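Local atomic coordinates of luciferase-like enzymeAMP-CoA-ligase (Zophobas atratus, PDB entry 4W8O), a protein that probably activates carboxylic acids with ATP and joins them to coenzyme A, as a luciferase-like member of the AMP-forming acyl-CoA ligase superfamily. Residues K9-N14 against S353-L358; N108-L113 against E132-G137; S186-L191 against I420-E425; C216-H221 against T243-R248. One frame throughout, in Å; residues are numbered along the deposited sequence.

Contact 1 (K9-N14 against S353-L358); sequences KEFHPN and SPRTLL
Two polar bonds join these loops. A type II turn from Ser353 to Thr356 directs Arg355 N at Lys9 O, 2.8 Å away; the N-H comes from above the carbonyl plane and the bond is bent (141°). The second is a salt bridge, Glu10 OE2 to Arg355 NH1 at 3.1 Å, made on the syn lone pair of the carboxylate. Glu10 reaches it because its chain folds back at chi2 (-67°).

The aromatic contact belongs to Phe11. Arg355 CD sits over the middle of its face, 3.4 Å from the ring centroid, a CH-pi contact made by the methylene rather than by the charge. Pro354 CB meets the edge of the same ring, 3.6 Å from Phe11 CD2.

Van der Waals packing completes the contact: Pro13 CG lies over one face of the guanidinium, toward its rim, 3.8 Å from Arg355 NE, while the extended Lys9 chain runs alongside Pro354 and carries NZ to Tyr211 O. Phe11 also stacks with Tyr211.

Arginine suits this surface site because its greasy shaft can cross a ring while its head pairs with acids. With Asp382 gripping NH2 and Glu10 near NH1, the guanidinium probably stays charged and is restrained in its rotation.

Contact 2 (N108-L113 against E132-G137); sequences NIQHLL and EKSLKG
Helices 108-113 and 132-137 cross at -60° with their axes 8.5 Å apart, close enough for Gln110 to lie across the partner backbone. From CB its chain runs out extended (chi2 -175°), with CG anti to the carbonyl carbon (chi1 -83°). CG comes first, 3.2 Å from Ser134 O. CD then passes Gly137 CA at 3.8 Å, and at the tip OE1 skirts Gly137 C while NE2 stops 3.6 Å from Gly137 CA. Glycine suits that position, since its bare backbone leaves room for the flat carboxamide. No hydrogen bond spans the two segments; Gln110 meets the partner helix by van der Waals contact along its chain and carboxamide.

Small size also explains Ser134. Its OG, tucked beside its own backbone N, touches Ile109 CG2 at 3.4 Å, and this buried hydroxyl is satisfied by Leu130 O one turn back in its own helix. Beside it, Leu113 CD1 packs on Leu135 CD2 at 3.7 Å, the two leucines crossing at about a right angle, and also rests on Ser134 CB.

Both helices belong to successive beta-alpha-beta units of one mixed sheet. Helix 106-116 leads into strand 120-124, helix 128-138 leads from it to strand 143-147, and Leu135 reaches down to Ile144 on that last strand.

Contact 3 (S186-L191 against I420-E425); sequences SGTTGL and IERIKE
Thr188 holds OG1 between its backbone N and carbonyl carbon (chi1 60°), which sends the hydroxyl into the bend of 423-425 and leaves CG2 to face Arg422. Thr189 is turned differently: OG1 is anti to the backbone N (chi1 -176°), so that CG2 takes the crowded position and points at Glu425. Glu425 itself has a positive phi (46°), which turns the chain there, beside Thr188 and Thr189.

Thr188 OG1 is the polar centre. It lies 3.2 Å from Ile423 O, within hydrogen-bonding distance, and is also hydrogen-bonded to Met426 N just beyond the segment. Glu425 N is nearer still, 3.0 Å from Thr188 OG1, but its angle is too poor for a bond. On the other branch, Thr188 CG2 meets the edge of the Arg422 guanidinium in its plane, 3.6 Å from NE. Arg422 bends at chi3 and spends its charge on its own sheet, with NH1 paired to Asp407 and NH2 bonded to Thr405 O. Alongside, Thr189 CG2 packs 3.4 Å from Glu425 C, a methyl against the Glu425 carbonyl group.

Threonine suits position 188 by offering hydroxyl and methyl together; Thr189 uses its methyl. Segment 186-191 has the Ser/Thr/Gly-rich sequence of the loop that binds ATP phosphates in relatives, and Ser186 lines the pocket occupied here by a polyethylene glycol. The deposited chain ends two residues after Glu425. One threonine hydroxyl and two methyls, with no salt bridge between the segments, join the probable phosphate loop to the chain's C-terminal end at the surface.

Contact 4 (C216-H221 against T243-R248); sequences CRSILH and TRVFAR
Strands 218-221 and 243-246 run parallel, their axes 4.6 Å apart, with N-H groups bonding alternately across from Thr243 N to Arg217 O through to His221 N and Val245 O. Val245 N to Ile219 O is the shortest of these, 2.7 Å and nearly straight at 170°.

On the face shared by Ile219 and Phe246, Arg244 meets His221. Arg244 is bent at chi3, and its NH1 donates to His221 NE2 at 3.3 Å. NH1 lies close to the ring plane and NE2 close to the guanidinium plane, so the groups meet edge to edge although their planes are 58° apart. Because NE2 accepts, the proton of a neutral His221 would probably sit on ND1, which bonds to Thr223 OG1. A histidine can serve both partners in this buried place.

Leu220 and Val245 make an apolar patch on the face they share with Ser218 and Thr243. Leu220, its CG anti to the backbone N, lays CD1 3.8 Å from Val245 CG1. Thr243 turns its OG1 to Ile35 O on the next strand.

Helix 228-239 covers Ile219 and His221, while helix 252-262 touches Leu220 and Ala247. The two neighbouring strands and the helix 228-239 that links them form a beta-alpha-beta crossover in the mixed sheet of this adenylating-enzyme fold.

From the N terminus, 9-14 opens the longest loop, which contact 1 closes only at 353-358. Contact 2 opens and shuts within it, between 108 and 137, and joins two helices that flank the mixed sheet holding strands 120-124 and 143-147. Contact 3 then opens at 186-191 and closes at 420-425, beyond contact 1, so the two cross. Contact 4, at 216-248, is nested inside both and binds neighbouring strands of the other mixed sheet. Contacts 1 and 3 both reach the antiparallel sheet, at strands 357-362 and 417-422, about 28 Å apart between centres. Contacts 2 and 3 touch through His111 and Leu191.

Contact 1 (K9-N14 against S353-L358)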
loop_
_atom_site.group_PDB
_atom_site.type_symbol
_atom_site.label_atom_id
_atom_site.label_comp_id
_atom_site.label_asym_id
_atom_site.label_seq_id
_atom_site.Cartn_x
_atom_site.Cartn_y
_atom_site.Cartn_z
ATOM N N LYS A 9 0.295 20.129 -6.705
ATOM C CA LYS A 9 -0.888 20.967 -6.580
ATOM C C LYS A 9 -1.456 20.851 -5.176
ATOM O O LYS A 9 -1.253 19.842 -4.499
ATOM C CB LYS A 9 -1.955 20.562 -7.608
ATOM C CG LYS A 9 -2.715 19.293 -7.239
ATOM C CD LYS A 9 -3.790 18.921 -8.252
ATOM C CE LYS A 9 -4.511 17.660 -7.800
ATOM N NZ LYS A 9 -5.416 17.090 -8.830
ATOM N N GLU A 10 -2.179 21.876 -4.745
ATOM C CA GLU A 10 -2.780 21.868 -3.415
ATOM C C GLU A 10 -4.075 21.064 -3.387
ATOM O O GLU A 10 -4.733 20.868 -4.414
ATOM C CB GLU A 10 -3.037 23.300 -2.916
ATOM C CG GLU A 10 -1.808 23.983 -2.321
ATOM C CD GLU A 10 -1.328 23.349 -1.017
ATOM O OE1 GLU A 10 -0.215 23.694 -0.571
ATOM O OE2 GLU A 10 -2.049 22.513 -0.427
ATOM N N PHE A 11 -4.401 20.557 -2.199
ATOM C CA PHE A 11 -5.741 20.059 -1.906
ATOM C C PHE A 11 -6.034 20.351 -0.448
ATOM O O PHE A 11 -5.133 20.686 0.306
ATOM C CB PHE A 11 -5.917 18.565 -2.255
ATOM C CG PHE A 11 -5.087 17.604 -1.421
ATOM C CD1 PHE A 11 -5.529 17.163 -0.182
ATOM C CD2 PHE A 11 -3.890 17.086 -1.919
ATOM C CE1 PHE A 11 -4.775 16.262 0.561
ATOM C CE2 PHE A 11 -3.133 16.186 -1.184
ATOM C CZ PHE A 11 -3.578 15.767 0.058
ATOM N N HIS A 12 -7.301 20.252 -0.069
ATOM C CA HIS A 12 -7.714 20.477 1.305
ATOM C C HIS A 12 -7.890 19.114 1.978
ATOM O O HIS A 12 -8.809 18.379 1.628
ATOM C CB HIS A 12 -9.023 21.264 1.343
ATOM C CG HIS A 12 -9.610 21.373 2.713
ATOM N ND1 HIS A 12 -9.205 22.328 3.622
ATOM C CD2 HIS A 12 -10.541 20.620 3.346
ATOM C CE1 HIS A 12 -9.874 22.170 4.749
ATOM N NE2 HIS A 12 -10.688 21.138 4.609
ATOM N N PRO A 13 -7.003 18.756 2.928
ATOM C CA PRO A 13 -7.144 17.416 3.515
ATOM C C PRO A 13 -8.420 17.253 4.327
ATOM O O PRO A 13 -8.743 18.121 5.129
ATOM C CB PRO A 13 -5.898 17.289 4.411
ATOM C CG PRO A 13 -4.907 18.242 3.820
ATOM C CD PRO A 13 -5.754 19.405 3.366
ATOM N N ASN A 14 -9.152 16.167 4.092
ATOM C CA ASN A 14 -10.354 15.853 4.862
ATOM C C ASN A 14 -10.160 14.747 5.895
ATOM O O ASN A 14 -11.026 14.539 6.742
ATOM C CB ASN A 14 -11.499 15.471 3.921
ATOM C CG ASN A 14 -12.032 16.658 3.147
ATOM O OD1 ASN A 14 -12.301 17.712 3.720
ATOM N ND2 ASN A 14 -12.194 16.493 1.839
ATOM N N SER A 353 3.562 14.563 -6.978
ATOM C CA SER A 353 2.201 14.349 -6.494
ATOM C C SER A 353 1.685 15.559 -5.691
ATOM O O SER A 353 2.479 16.391 -5.241
ATOM C CB SER A 353 2.141 13.063 -5.656
ATOM O OG SER A 353 3.224 13.008 -4.751
ATOM N N PRO A 354 0.352 15.660 -5.513
ATOM C CA PRO A 354 -0.201 16.822 -4.798
ATOM C C PRO A 354 0.373 16.980 -3.394
ATOM O O PRO A 354 0.699 15.983 -2.741
ATOM C CB PRO A 354 -1.710 16.530 -4.731
ATOM C CG PRO A 354 -1.969 15.536 -5.802
ATOM C CD PRO A 354 -0.705 14.743 -5.981
ATOM N N ARG A 355 0.520 18.234 -2.970
ATOM C CA ARG A 355 0.982 18.586 -1.631
ATOM C C ARG A 355 2.320 17.948 -1.266
ATOM O O ARG A 355 2.585 17.674 -0.098
ATOM C CB ARG A 355 -0.104 18.256 -0.593
ATOM C CG ARG A 355 -1.187 19.327 -0.516
ATOM C CD ARG A 355 -2.234 19.025 0.542
ATOM N NE ARG A 355 -1.678 18.968 1.882
ATOM C CZ ARG A 355 -1.569 19.996 2.719
ATOM N NH1 ARG A 355 -1.972 21.217 2.378
ATOM N NH2 ARG A 355 -1.042 19.792 3.919
ATOM N N THR A 356 3.166 17.737 -2.275
ATOM C CA THR A 356 4.481 17.140 -2.112
ATOM C C THR A 356 5.547 18.090 -2.663
ATOM O O THR A 356 5.330 18.749 -3.692
ATOM C CB THR A 356 4.562 15.798 -2.866
ATOM O OG1 THR A 356 3.589 14.889 -2.333
ATOM C CG2 THR A 356 5.949 15.176 -2.761
ATOM N N LEU A 357 6.687 18.167 -1.972
ATOM C CA LEU A 357 7.862 18.881 -2.480
ATOM C C LEU A 357 8.932 17.876 -2.918
ATOM O O LEU A 357 9.169 16.882 -2.229
ATOM C CB LEU A 357 8.446 19.799 -1.406
ATOM C CG LEU A 357 7.519 20.837 -0.771
ATOM C CD1 LEU A 357 8.230 21.497 0.400
ATOM C CD2 LEU A 357 7.061 21.874 -1.780
ATOM N N LEU A 358 9.577 18.144 -4.055
ATOM C CA LEU A 358 10.671 17.299 -4.550
ATOM C C LEU A 358 11.838 18.152 -5.029
ATOM O O LEU A 358 11.653 19.094 -5.808
ATOM C CB LEU A 358 10.180 16.391 -5.683
ATOM C CG LEU A 358 11.175 15.326 -6.162
ATOM C CD1 LEU A 358 10.430 14.096 -6.637
ATOM C CD2 LEU A 358 12.103 15.833 -7.263
#

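Contact 2 (N108-L113 against E132-G137)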
loop_
_atom_site.group_PDB
_atom_site.type_symbol
_atom_site.label_atom_id
_atom_site.label_comp_id
_atom_site.label_asym_id
_atom_site.label_seq_id
_atom_site.Cartn_x
_atom_site.Cartn_y
_atom_site.Cartn_z
ATOM N N ASN A 108 14.608 -14.290 7.731
ATOM C CA ASN A 108 14.119 -12.935 7.502
ATOM C C ASN A 108 12.919 -12.626 8.392
ATOM O O ASN A 108 12.845 -11.553 8.992
ATOM C CB ASN A 108 13.780 -12.716 6.028
ATOM C CG ASN A 108 15.014 -12.683 5.148
ATOM O OD1 ASN A 108 16.078 -12.242 5.567
ATOM N ND2 ASN A 108 14.872 -13.148 3.918
ATOM N N ILE A 109 12.000 -13.579 8.508
ATOM C CA ILE A 109 10.810 -13.382 9.337
ATOM C C ILE A 109 11.222 -13.182 10.793
ATOM O O ILE A 109 10.699 -12.289 11.479
ATOM C CB ILE A 109 9.815 -14.552 9.211
ATOM C CG1 ILE A 109 9.246 -14.635 7.785
ATOM C CG2 ILE A 109 8.690 -14.404 10.218
ATOM C CD1 ILE A 109 8.151 -13.635 7.465
ATOM N N GLN A 110 12.168 -13.999 11.256
ATOM C CA GLN A 110 12.714 -13.872 12.609
ATOM C C GLN A 110 13.170 -12.460 12.922
ATOM O O GLN A 110 12.889 -11.928 13.996
ATOM C CB GLN A 110 13.924 -14.779 12.802
ATOM C CG GLN A 110 13.587 -16.202 13.143
ATOM C CD GLN A 110 14.823 -17.019 13.452
ATOM O OE1 GLN A 110 15.822 -16.496 13.944
ATOM N NE2 GLN A 110 14.759 -18.310 13.171
ATOM N N HIS A 111 13.932 -11.882 12.011
ATOM C CA HIS A 111 14.398 -10.518 12.196
ATOM C C HIS A 111 13.227 -9.526 12.268
ATOM O O HIS A 111 13.206 -8.654 13.134
ATOM C CB HIS A 111 15.354 -10.115 11.081
ATOM C CG HIS A 111 15.743 -8.672 11.131
ATOM N ND1 HIS A 111 16.447 -8.131 12.183
ATOM C CD2 HIS A 111 15.512 -7.656 10.269
ATOM C CE1 HIS A 111 16.642 -6.843 11.964
ATOM N NE2 HIS A 111 16.088 -6.530 10.806
ATOM N N LEU A 112 12.262 -9.670 11.365
ATOM C CA LEU A 112 11.118 -8.763 11.319
ATOM C C LEU A 112 10.309 -8.836 12.604
ATOM O O LEU A 112 9.933 -7.811 13.155
ATOM C CB LEU A 112 10.228 -9.051 10.103
ATOM C CG LEU A 112 10.900 -8.904 8.728
ATOM C CD1 LEU A 112 9.875 -8.933 7.603
ATOM C CD2 LEU A 112 11.757 -7.644 8.654
ATOM N N LEU A 113 10.063 -10.048 13.090
ATOM C CA LEU A 113 9.365 -10.227 14.362
ATOM C C LEU A 113 10.128 -9.593 15.524
ATOM O O LEU A 113 9.524 -9.010 16.432
ATOM C CB LEU A 113 9.108 -11.715 14.640
ATOM C CG LEU A 113 8.049 -12.407 13.777
ATOM C CD1 LEU A 113 8.048 -13.916 13.997
ATOM C CD2 LEU A 113 6.674 -11.830 14.058
ATOM N N GLU A 132 5.675 -20.349 13.283
ATOM C CA GLU A 132 6.056 -21.135 14.465
ATOM C C GLU A 132 7.582 -21.252 14.591
ATOM O O GLU A 132 8.147 -21.037 15.663
ATOM C CB GLU A 132 5.417 -22.536 14.415
ATOM C CG GLU A 132 3.905 -22.569 14.660
ATOM C CD GLU A 132 3.296 -23.963 14.505
ATOM O OE1 GLU A 132 3.812 -24.785 13.716
ATOM O OE2 GLU A 132 2.290 -24.255 15.181
ATOM N N LYS A 133 8.245 -21.589 13.490
ATOM C CA LYS A 133 9.703 -21.730 13.487
ATOM C C LYS A 133 10.399 -20.405 13.773
ATOM O O LYS A 133 11.383 -20.358 14.516
ATOM C CB LYS A 133 10.191 -22.279 12.148
ATOM C CG LYS A 133 9.879 -23.745 11.943
ATOM C CD LYS A 133 10.256 -24.200 10.543
ATOM C CE LYS A 133 9.867 -25.652 10.309
ATOM N NZ LYS A 133 10.031 -26.024 8.876
ATOM N N SER A 134 9.881 -19.334 13.185
ATOM C CA SER A 134 10.486 -18.019 13.343
ATOM C C SER A 134 10.385 -17.544 14.788
ATOM O O SER A 134 11.352 -17.020 15.341
ATOM C CB SER A 134 9.836 -17.009 12.396
ATOM O OG SER A 134 9.989 -17.404 11.033
ATOM N N LEU A 135 9.223 -17.747 15.404
ATOM C CA LEU A 135 9.024 -17.365 16.801
ATOM C C LEU A 135 9.935 -18.172 17.714
ATOM O O LEU A 135 10.520 -17.629 18.649
ATOM C CB LEU A 135 7.561 -17.559 17.219
ATOM C CG LEU A 135 6.567 -16.551 16.648
ATOM C CD1 LEU A 135 5.142 -17.026 16.873
ATOM C CD2 LEU A 135 6.769 -15.175 17.262
ATOM N N LYS A 136 10.052 -19.468 17.441
ATOM C CA LYS A 136 10.955 -20.328 18.202
ATOM C C LYS A 136 12.392 -19.807 18.096
ATOM O O LYS A 136 13.062 -19.613 19.105
ATOM C CB LYS A 136 10.854 -21.769 17.708
ATOM C CG LYS A 136 11.672 -22.762 18.507
ATOM C CD LYS A 136 11.426 -24.184 18.037
ATOM C CE LYS A 136 12.343 -25.156 18.752
ATOM N NZ LYS A 136 12.017 -26.569 18.418
ATOM N N GLY A 137 12.846 -19.538 16.878
ATOM C CA GLY A 137 14.179 -18.970 16.671
ATOM C C GLY A 137 14.384 -17.629 17.365
ATOM O O GLY A 137 15.363 -17.439 18.074
#

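Contact 3 (S186-L191 against I420-E425)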
loop_
_atom_site.group_PDB
_atom_site.type_symbol
_atom_site.label_atom_id
_atom_site.label_comp_id
_atom_site.label_asym_id
_atom_site.label_seq_id
_atom_site.Cartn_x
_atom_site.Cartn_y
_atom_site.Cartn_z
ATOM N N SER A 186 14.274 -0.997 3.272
ATOM C CA SER A 186 15.080 -1.799 2.367
ATOM C C SER A 186 16.206 -0.942 1.818
ATOM O O SER A 186 16.306 -0.733 0.610
ATOM C CB SER A 186 14.219 -2.339 1.219
ATOM O OG SER A 186 13.556 -1.278 0.540
ATOM N N GLY A 187 17.047 -0.435 2.712
ATOM C CA GLY A 187 18.245 0.301 2.303
ATOM C C GLY A 187 19.214 -0.603 1.556
ATOM O O GLY A 187 19.137 -1.829 1.666
ATOM N N THR A 188 20.133 -0.001 0.805
ATOM C CA THR A 188 21.102 -0.771 0.015
ATOM C C THR A 188 22.182 -1.433 0.881
ATOM O O THR A 188 22.957 -2.253 0.385
ATOM C CB THR A 188 21.769 0.086 -1.079
ATOM O OG1 THR A 188 22.465 1.185 -0.483
ATOM C CG2 THR A 188 20.729 0.618 -2.055
ATOM N N THR A 189 22.241 -1.067 2.160
ATOM C CA THR A 189 23.045 -1.799 3.136
ATOM C C THR A 189 22.320 -1.815 4.486
ATOM O O THR A 189 21.422 -1.015 4.720
ATOM C CB THR A 189 24.467 -1.208 3.261
ATOM O OG1 THR A 189 25.244 -2.016 4.148
ATOM C CG2 THR A 189 24.440 0.222 3.776
ATOM N N GLY A 190 22.696 -2.751 5.354
ATOM C CA GLY A 190 22.046 -2.916 6.656
ATOM C C GLY A 190 20.732 -3.683 6.578
ATOM O O GLY A 190 20.109 -3.775 5.518
ATOM N N LEU A 191 20.304 -4.221 7.716
ATOM C CA LEU A 191 19.078 -5.014 7.790
ATOM C C LEU A 191 17.843 -4.122 7.860
ATOM O O LEU A 191 17.950 -2.951 8.215
ATOM C CB LEU A 191 19.106 -5.914 9.019
ATOM C CG LEU A 191 20.295 -6.864 9.113
ATOM C CD1 LEU A 191 20.318 -7.498 10.492
ATOM C CD2 LEU A 191 20.271 -7.926 8.024
ATOM N N ILE A 420 17.175 7.327 -12.099
ATOM C CA ILE A 420 18.142 6.578 -12.896
ATOM C C ILE A 420 18.865 5.461 -12.137
ATOM O O ILE A 420 19.128 4.411 -12.716
ATOM C CB ILE A 420 19.127 7.520 -13.644
ATOM C CG1 ILE A 420 20.009 8.321 -12.684
ATOM C CG2 ILE A 420 18.349 8.476 -14.541
ATOM C CD1 ILE A 420 20.911 9.332 -13.374
ATOM N N GLU A 421 19.177 5.660 -10.860
ATOM C CA GLU A 421 19.874 4.625 -10.084
ATOM C C GLU A 421 19.791 4.865 -8.586
ATOM O O GLU A 421 19.434 5.953 -8.143
ATOM C CB GLU A 421 21.354 4.540 -10.488
ATOM C CG GLU A 421 22.198 5.736 -10.062
ATOM C CD GLU A 421 23.663 5.575 -10.422
ATOM O OE1 GLU A 421 23.948 5.226 -11.586
ATOM O OE2 GLU A 421 24.527 5.797 -9.546
ATOM N N ARG A 422 20.149 3.843 -7.818
ATOM C CA ARG A 422 20.219 3.948 -6.368
ATOM C C ARG A 422 21.639 4.248 -5.923
ATOM O O ARG A 422 22.606 3.781 -6.527
ATOM C CB ARG A 422 19.752 2.653 -5.706
ATOM C CG ARG A 422 18.281 2.343 -5.922
ATOM C CD ARG A 422 17.711 1.532 -4.772
ATOM N NE ARG A 422 17.839 2.221 -3.485
ATOM C CZ ARG A 422 17.053 3.213 -3.058
ATOM N NH1 ARG A 422 16.051 3.671 -3.800
ATOM N NH2 ARG A 422 17.269 3.755 -1.866
ATOM N N ILE A 423 21.754 5.023 -4.855
ATOM C CA ILE A 423 23.041 5.282 -4.223
ATOM C C ILE A 423 23.505 3.998 -3.521
ATOM O O ILE A 423 22.742 3.388 -2.764
ATOM C CB ILE A 423 22.922 6.445 -3.217
ATOM C CG1 ILE A 423 22.554 7.742 -3.951
ATOM C CG2 ILE A 423 24.213 6.617 -2.426
ATOM C CD1 ILE A 423 21.863 8.768 -3.080
ATOM N N LYS A 424 24.741 3.579 -3.785
ATOM C CA LYS A 424 25.279 2.346 -3.190
ATOM C C LYS A 424 25.569 2.483 -1.694
ATOM O O LYS A 424 25.938 3.559 -1.217
ATOM C CB LYS A 424 26.561 1.909 -3.905
ATOM C CG LYS A 424 26.336 1.122 -5.186
ATOM C CD LYS A 424 27.650 0.851 -5.906
ATOM C CE LYS A 424 28.558 -0.083 -5.115
ATOM N NZ LYS A 424 29.908 -0.208 -5.732
ATOM N N GLU A 425 25.410 1.372 -0.974
ATOM C CA GLU A 425 25.671 1.286 0.472
ATOM C C GLU A 425 25.083 2.433 1.315
ATOM O O GLU A 425 25.786 3.028 2.127
ATOM C CB GLU A 425 27.180 1.142 0.743
ATOM C CG GLU A 425 27.724 -0.266 0.539
ATOM C CD GLU A 425 28.956 -0.551 1.383
ATOM O OE1 GLU A 425 29.911 0.260 1.351
ATOM O OE2 GLU A 425 28.975 -1.593 2.078
#

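Contact 4 (C216-H221 against T243-R248)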
loop_
_atom_site.group_PDB
_atom_site.type_symbol
_atom_site.label_atom_id
_atom_site.label_comp_id
_atom_site.label_asym_id
_atom_site.label_seq_id
_atom_site.Cartn_x
_atom_site.Cartn_y
_atom_site.Cartn_z
ATOM N N CYS A 216 -10.059 4.482 -9.601
ATOM C CA CYS A 216 -9.946 3.315 -8.711
ATOM C C CYS A 216 -11.296 2.637 -8.439
ATOM O O CYS A 216 -11.396 1.833 -7.510
ATOM C CB CYS A 216 -9.373 3.730 -7.348
ATOM S SG CYS A 216 -7.612 4.095 -7.307
ATOM N N ARG A 217 -12.328 2.959 -9.218
ATOM C CA ARG A 217 -13.688 2.505 -8.898
ATOM C C ARG A 217 -13.775 0.982 -8.763
ATOM O O ARG A 217 -14.458 0.458 -7.885
ATOM C CB ARG A 217 -14.680 2.998 -9.947
ATOM C CG ARG A 217 -14.911 4.504 -9.918
ATOM C CD ARG A 217 -15.717 4.960 -11.121
ATOM N NE ARG A 217 -15.002 4.697 -12.368
ATOM C CZ ARG A 217 -15.546 4.712 -13.580
ATOM N NH1 ARG A 217 -16.834 4.994 -13.743
ATOM N NH2 ARG A 217 -14.790 4.451 -14.639
ATOM N N SER A 218 -13.072 0.280 -9.636
ATOM C CA SER A 218 -12.913 -1.156 -9.509
ATOM C C SER A 218 -11.463 -1.533 -9.860
ATOM O O SER A 218 -11.095 -1.631 -11.040
ATOM C CB SER A 218 -13.924 -1.867 -10.404
ATOM O OG SER A 218 -13.991 -3.234 -10.053
ATOM N N ILE A 219 -10.645 -1.725 -8.825
ATOM C CA ILE A 219 -9.202 -1.896 -8.998
ATOM C C ILE A 219 -8.736 -3.302 -8.613
ATOM O O ILE A 219 -9.043 -3.793 -7.532
ATOM C CB ILE A 219 -8.386 -0.820 -8.236
ATOM C CG1 ILE A 219 -6.879 -1.026 -8.473
ATOM C CG2 ILE A 219 -8.698 -0.826 -6.742
ATOM C CD1 ILE A 219 -6.012 0.137 -8.033
ATOM N N LEU A 220 -8.002 -3.937 -9.527
ATOM C CA LEU A 220 -7.418 -5.262 -9.310
ATOM C C LEU A 220 -5.958 -5.114 -8.899
ATOM O O LEU A 220 -5.241 -4.260 -9.426
ATOM C CB LEU A 220 -7.513 -6.110 -10.587
ATOM C CG LEU A 220 -6.830 -7.486 -10.628
ATOM C CD1 LEU A 220 -7.349 -8.413 -9.540
ATOM C CD2 LEU A 220 -7.027 -8.135 -11.991
ATOM N N HIS A 221 -5.516 -5.937 -7.952
ATOM C CA HIS A 221 -4.095 -6.028 -7.663
ATOM C C HIS A 221 -3.726 -7.421 -7.191
ATOM O O HIS A 221 -4.588 -8.223 -6.838
ATOM C CB HIS A 221 -3.694 -4.983 -6.626
ATOM C CG HIS A 221 -4.143 -5.314 -5.245
ATOM N ND1 HIS A 221 -3.274 -5.732 -4.261
ATOM C CD2 HIS A 221 -5.375 -5.322 -4.688
ATOM C CE1 HIS A 221 -3.951 -5.969 -3.152
ATOM N NE2 HIS A 221 -5.228 -5.732 -3.388
ATOM N N THR A 243 -14.327 -0.559 -5.131
ATOM C CA THR A 243 -14.193 -1.994 -4.928
ATOM C C THR A 243 -12.749 -2.420 -5.158
ATOM O O THR A 243 -12.149 -2.054 -6.167
ATOM C CB THR A 243 -15.117 -2.761 -5.894
ATOM O OG1 THR A 243 -16.470 -2.390 -5.631
ATOM C CG2 THR A 243 -14.966 -4.268 -5.725
ATOM N N ARG A 244 -12.200 -3.184 -4.214
ATOM C CA ARG A 244 -10.875 -3.780 -4.365
ATOM C C ARG A 244 -11.014 -5.223 -4.843
ATOM O O ARG A 244 -11.724 -6.026 -4.219
ATOM C CB ARG A 244 -10.118 -3.744 -3.038
ATOM C CG ARG A 244 -8.647 -4.154 -3.137
ATOM C CD ARG A 244 -7.886 -3.855 -1.851
ATOM N NE ARG A 244 -8.466 -4.558 -0.703
ATOM C CZ ARG A 244 -8.249 -5.832 -0.385
ATOM N NH1 ARG A 244 -7.435 -6.592 -1.110
ATOM N NH2 ARG A 244 -8.841 -6.354 0.682
ATOM N N VAL A 245 -10.343 -5.546 -5.947
ATOM C CA VAL A 245 -10.300 -6.917 -6.457
ATOM C C VAL A 245 -8.886 -7.490 -6.315
ATOM O O VAL A 245 -7.899 -6.808 -6.569
ATOM C CB VAL A 245 -10.763 -6.981 -7.927
ATOM C CG1 VAL A 245 -10.990 -8.427 -8.361
ATOM C CG2 VAL A 245 -12.038 -6.158 -8.116
ATOM N N PHE A 246 -8.792 -8.737 -5.876
ATOM C CA PHE A 246 -7.497 -9.392 -5.753
ATOM C C PHE A 246 -7.509 -10.778 -6.388
ATOM O O PHE A 246 -8.559 -11.394 -6.564
ATOM C CB PHE A 246 -7.051 -9.467 -4.280
ATOM C CG PHE A 246 -8.007 -10.209 -3.388
ATOM C CD1 PHE A 246 -7.914 -11.584 -3.245
ATOM C CD2 PHE A 246 -9.002 -9.531 -2.698
ATOM C CE1 PHE A 246 -8.797 -12.272 -2.431
ATOM C CE2 PHE A 246 -9.888 -10.211 -1.881
ATOM C CZ PHE A 246 -9.789 -11.586 -1.753
ATOM N N ALA A 247 -6.318 -11.237 -6.748
ATOM C CA ALA A 247 -6.098 -12.587 -7.220
ATOM C C ALA A 247 -4.703 -13.013 -6.762
ATOM O O ALA A 247 -3.795 -12.180 -6.613
ATOM C CB ALA A 247 -6.229 -12.650 -8.730
ATOM N N ARG A 248 -4.542 -14.309 -6.530
ATOM C CA ARG A 248 -3.327 -14.827 -5.931
ATOM C C ARG A 248 -2.128 -14.681 -6.857
ATOM O O ARG A 248 -1.052 -14.288 -6.423
ATOM C CB ARG A 248 -3.497 -16.298 -5.555
ATOM C CG ARG A 248 -2.668 -16.678 -4.348
ATOM C CD ARG A 248 -3.400 -16.319 -3.063
ATOM N NE ARG A 248 -4.376 -17.348 -2.693
ATOM C CZ ARG A 248 -4.060 -18.529 -2.163
ATOM N NH1 ARG A 248 -5.020 -19.399 -1.867
ATOM N NH2 ARG A 248 -2.789 -18.850 -1.932
#